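Local structure of Bd3459 (Bdellovibrio bacteriovorus HD100, 5CED) at residues A69-V74 with A364-G369. The protein probably acts as a serine-type D-Ala-D-Ala carboxypeptidase of the peptidase S13 family and is acylated by penicillin G. The protein carries 1 engineered substitution. Sequence-based numbering, arbitrary orientation.
Sequences ASISKV and AKTLMG. With PNM (open form - penicillin g), chain C.
Ile71 packs between Thr366 and Met368, two residues on one face of strand 364-373. Its CB lies 3.6 Å from Met368 SD. From there the side chain splits. Ile71 CG2 lies 3.5 Å from Thr366 OG1 and also touches Met368 CG. A chi1 of 67° tucks CG1 over the backbone, near both N and C, and this turns it to the same two residues. At the tip, Ile71 CD1 lies 3.8 Å from Met368 SD and also meets Thr366 CB. Thr366 OG1 is polar, but its hydrogen bond goes to Leu68 O. Leu383 and Met310 add further apolar cover around Ile71. The contact joins the 3-10 turn and the helix that follows it to the antiparallel sheet, as in the serine beta-lactamase and penicillin-binding protein transpeptidase fold. Ser70 opens the sequence Ser-Ile-Ser-Lys, the SxxK motif of this clan, and its OG is bonded covalently to penicillin C7. Lys73, the motif lysine, sends NZ to Ser251 OG and Asn252 O. One turn after Ile71, Val74 CG1 reaches Met368 CE at 4.0 Å, the two side chains running past each other in opposite directions. Ser72 OG donates a 2.8 Å hydrogen bond to Ala69 O; that oxygen also accepts from Ser72 N.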
loop_
_atom_site.group_PDB
_atom_site.type_symbol
_atom_site.label_atom_id
_atom_site.label_comp_id
_atom_site.label_asym_id
_atom_site.label_seq_id
_atom_site.Cartn_x
_atom_site.Cartn_y
_atom_site.Cartn_z
ATOM N N ALA A 69 7.515 -10.329 1.592
ATOM C CA ALA A 69 6.257 -9.702 1.945
ATOM C C ALA A 69 5.566 -9.132 0.675
ATOM O O ALA A 69 5.666 -9.740 -0.429
ATOM C CB ALA A 69 6.499 -8.587 3.007
ATOM N N SER A 70 5.029 -7.956 0.637
ATOM C CA SER A 70 4.117 -7.500 -0.355
ATOM C C SER A 70 4.816 -6.919 -1.611
ATOM O O SER A 70 4.106 -6.730 -2.613
ATOM C CB SER A 70 3.209 -6.366 0.108
ATOM O OG SER A 70 2.224 -6.955 0.941
ATOM N N ILE A 71 6.144 -7.103 -1.673
ATOM C CA ILE A 71 6.804 -6.829 -2.986
ATOM C C ILE A 71 6.556 -8.000 -3.909
ATOM O O ILE A 71 6.745 -7.879 -5.108
ATOM C CB ILE A 71 8.290 -6.423 -2.892
ATOM C CG1 ILE A 71 9.180 -7.567 -2.382
ATOM C CG2 ILE A 71 8.436 -5.135 -2.060
ATOM C CD1 ILE A 71 10.661 -7.254 -2.413
ATOM N N SER A 72 6.099 -9.109 -3.346
ATOM C CA SER A 72 5.565 -10.204 -4.096
ATOM C C SER A 72 4.527 -9.742 -5.105
ATOM O O SER A 72 4.379 -10.375 -6.167
ATOM C CB SER A 72 4.899 -11.209 -3.174
ATOM O OG SER A 72 5.809 -11.847 -2.327
ATOM N N LYS A 73 3.770 -8.696 -4.743
ATOM C CA LYS A 73 2.747 -8.174 -5.634
ATOM C C LYS A 73 3.312 -7.653 -6.960
ATOM O O LYS A 73 2.600 -7.663 -7.966
ATOM C CB LYS A 73 1.871 -7.148 -4.939
ATOM C CG LYS A 73 1.093 -7.736 -3.768
ATOM C CD LYS A 73 0.361 -6.703 -2.930
ATOM C CE LYS A 73 -0.266 -7.425 -1.729
ATOM N NZ LYS A 73 -1.153 -6.564 -0.924
ATOM N N VAL A 74 4.568 -7.220 -6.958
ATOM C CA VAL A 74 5.250 -6.778 -8.162
ATOM C C VAL A 74 5.592 -7.952 -9.067
ATOM O O VAL A 74 5.545 -7.840 -10.288
ATOM C CB VAL A 74 6.552 -5.962 -7.858
ATOM C CG1 VAL A 74 7.185 -5.483 -9.167
ATOM C CG2 VAL A 74 6.277 -4.741 -6.987
ATOM N N ALA A 364 10.268 -9.526 7.971
ATOM C CA ALA A 364 10.879 -8.666 6.926
ATOM C C ALA A 364 10.200 -7.348 6.673
ATOM O O ALA A 364 8.991 -7.214 6.760
ATOM C CB ALA A 364 11.005 -9.457 5.623
ATOM N N LYS A 365 11.007 -6.343 6.365
ATOM C CA LYS A 365 10.542 -5.096 5.839
ATOM C C LYS A 365 11.266 -4.929 4.504
ATOM O O LYS A 365 12.469 -5.092 4.438
ATOM C CB LYS A 365 10.867 -3.904 6.747
ATOM C CG LYS A 365 10.082 -2.632 6.394
ATOM C CD LYS A 365 8.743 -2.598 7.085
ATOM C CE LYS A 365 7.870 -1.426 6.696
ATOM N NZ LYS A 365 7.406 -1.533 5.270
ATOM N N THR A 366 10.516 -4.615 3.441
ATOM C CA THR A 366 11.109 -4.656 2.110
ATOM C C THR A 366 10.683 -3.457 1.264
ATOM O O THR A 366 9.635 -2.831 1.507
ATOM C CB THR A 366 10.751 -5.989 1.396
ATOM O OG1 THR A 366 9.334 -6.083 1.206
ATOM C CG2 THR A 366 11.252 -7.200 2.189
ATOM N N LEU A 367 11.478 -3.152 0.247
ATOM C CA LEU A 367 11.119 -2.135 -0.761
ATOM C C LEU A 367 11.836 -2.459 -2.094
ATOM O O LEU A 367 12.960 -2.932 -2.088
ATOM C CB LEU A 367 11.559 -0.772 -0.289
ATOM C CG LEU A 367 11.017 0.418 -1.087
ATOM C CD1 LEU A 367 9.539 0.701 -0.718
ATOM C CD2 LEU A 367 11.854 1.636 -0.789
ATOM N N MET A 368 11.164 -2.232 -3.218
ATOM C CA MET A 368 11.776 -2.400 -4.519
ATOM C C MET A 368 11.143 -1.444 -5.491
ATOM O O MET A 368 9.969 -1.113 -5.373
ATOM C CB MET A 368 11.689 -3.861 -5.025
ATOM C CG MET A 368 10.309 -4.341 -5.498
ATOM S SD MET A 368 10.162 -6.080 -5.978
ATOM C CE MET A 368 10.790 -6.076 -7.646
ATOM N N GLY A 369 11.906 -1.091 -6.527
ATOM C CA GLY A 369 11.387 -0.251 -7.568
ATOM C C GLY A 369 12.508 0.414 -8.326
ATOM O O GLY A 369 13.584 -0.171 -8.483
HETATM O O8 PNM C . 3.635 -6.753 2.756
HETATM C C7 PNM C . 2.500 -6.848 2.340
HETATM N N4 PNM C . 1.484 -4.589 2.530
HETATM C C3 PNM C . 2.308 -3.751 3.865
HETATM C C11 PNM C . 3.237 -2.815 3.287
HETATM O O13 PNM C . 3.075 -2.382 2.060
HETATM O O12 PNM C . 4.198 -2.430 4.011
HETATM C C2 PNM C . 1.203 -3.347 4.660
HETATM C C10 PNM C . 1.677 -3.220 6.116
HETATM C C9 PNM C . 0.663 -1.960 4.240
HETATM S S1 PNM C . -0.040 -4.628 4.490
HETATM C C5 PNM C . 0.542 -5.448 3.075
HETATM C C6 PNM C . 1.528 -6.598 3.420
HETATM N N14 PNM C . 1.571 -7.323 4.598
HETATM C C15 PNM C . 0.604 -7.892 5.407
HETATM O O16 PNM C . -0.538 -7.924 5.083
HETATM C C17 PNM C . 1.208 -8.496 6.703
HETATM C C18 PNM C . 0.500 -7.884 7.903
HETATM C C19 PNM C . 0.160 -8.736 8.960
HETATM C C20 PNM C . -0.524 -8.205 10.071
HETATM C C21 PNM C . -0.855 -6.862 10.110
HETATM C C22 PNM C . -0.488 -6.012 9.038
HETATM C C23 PNM C . 0.193 -6.542 7.948
#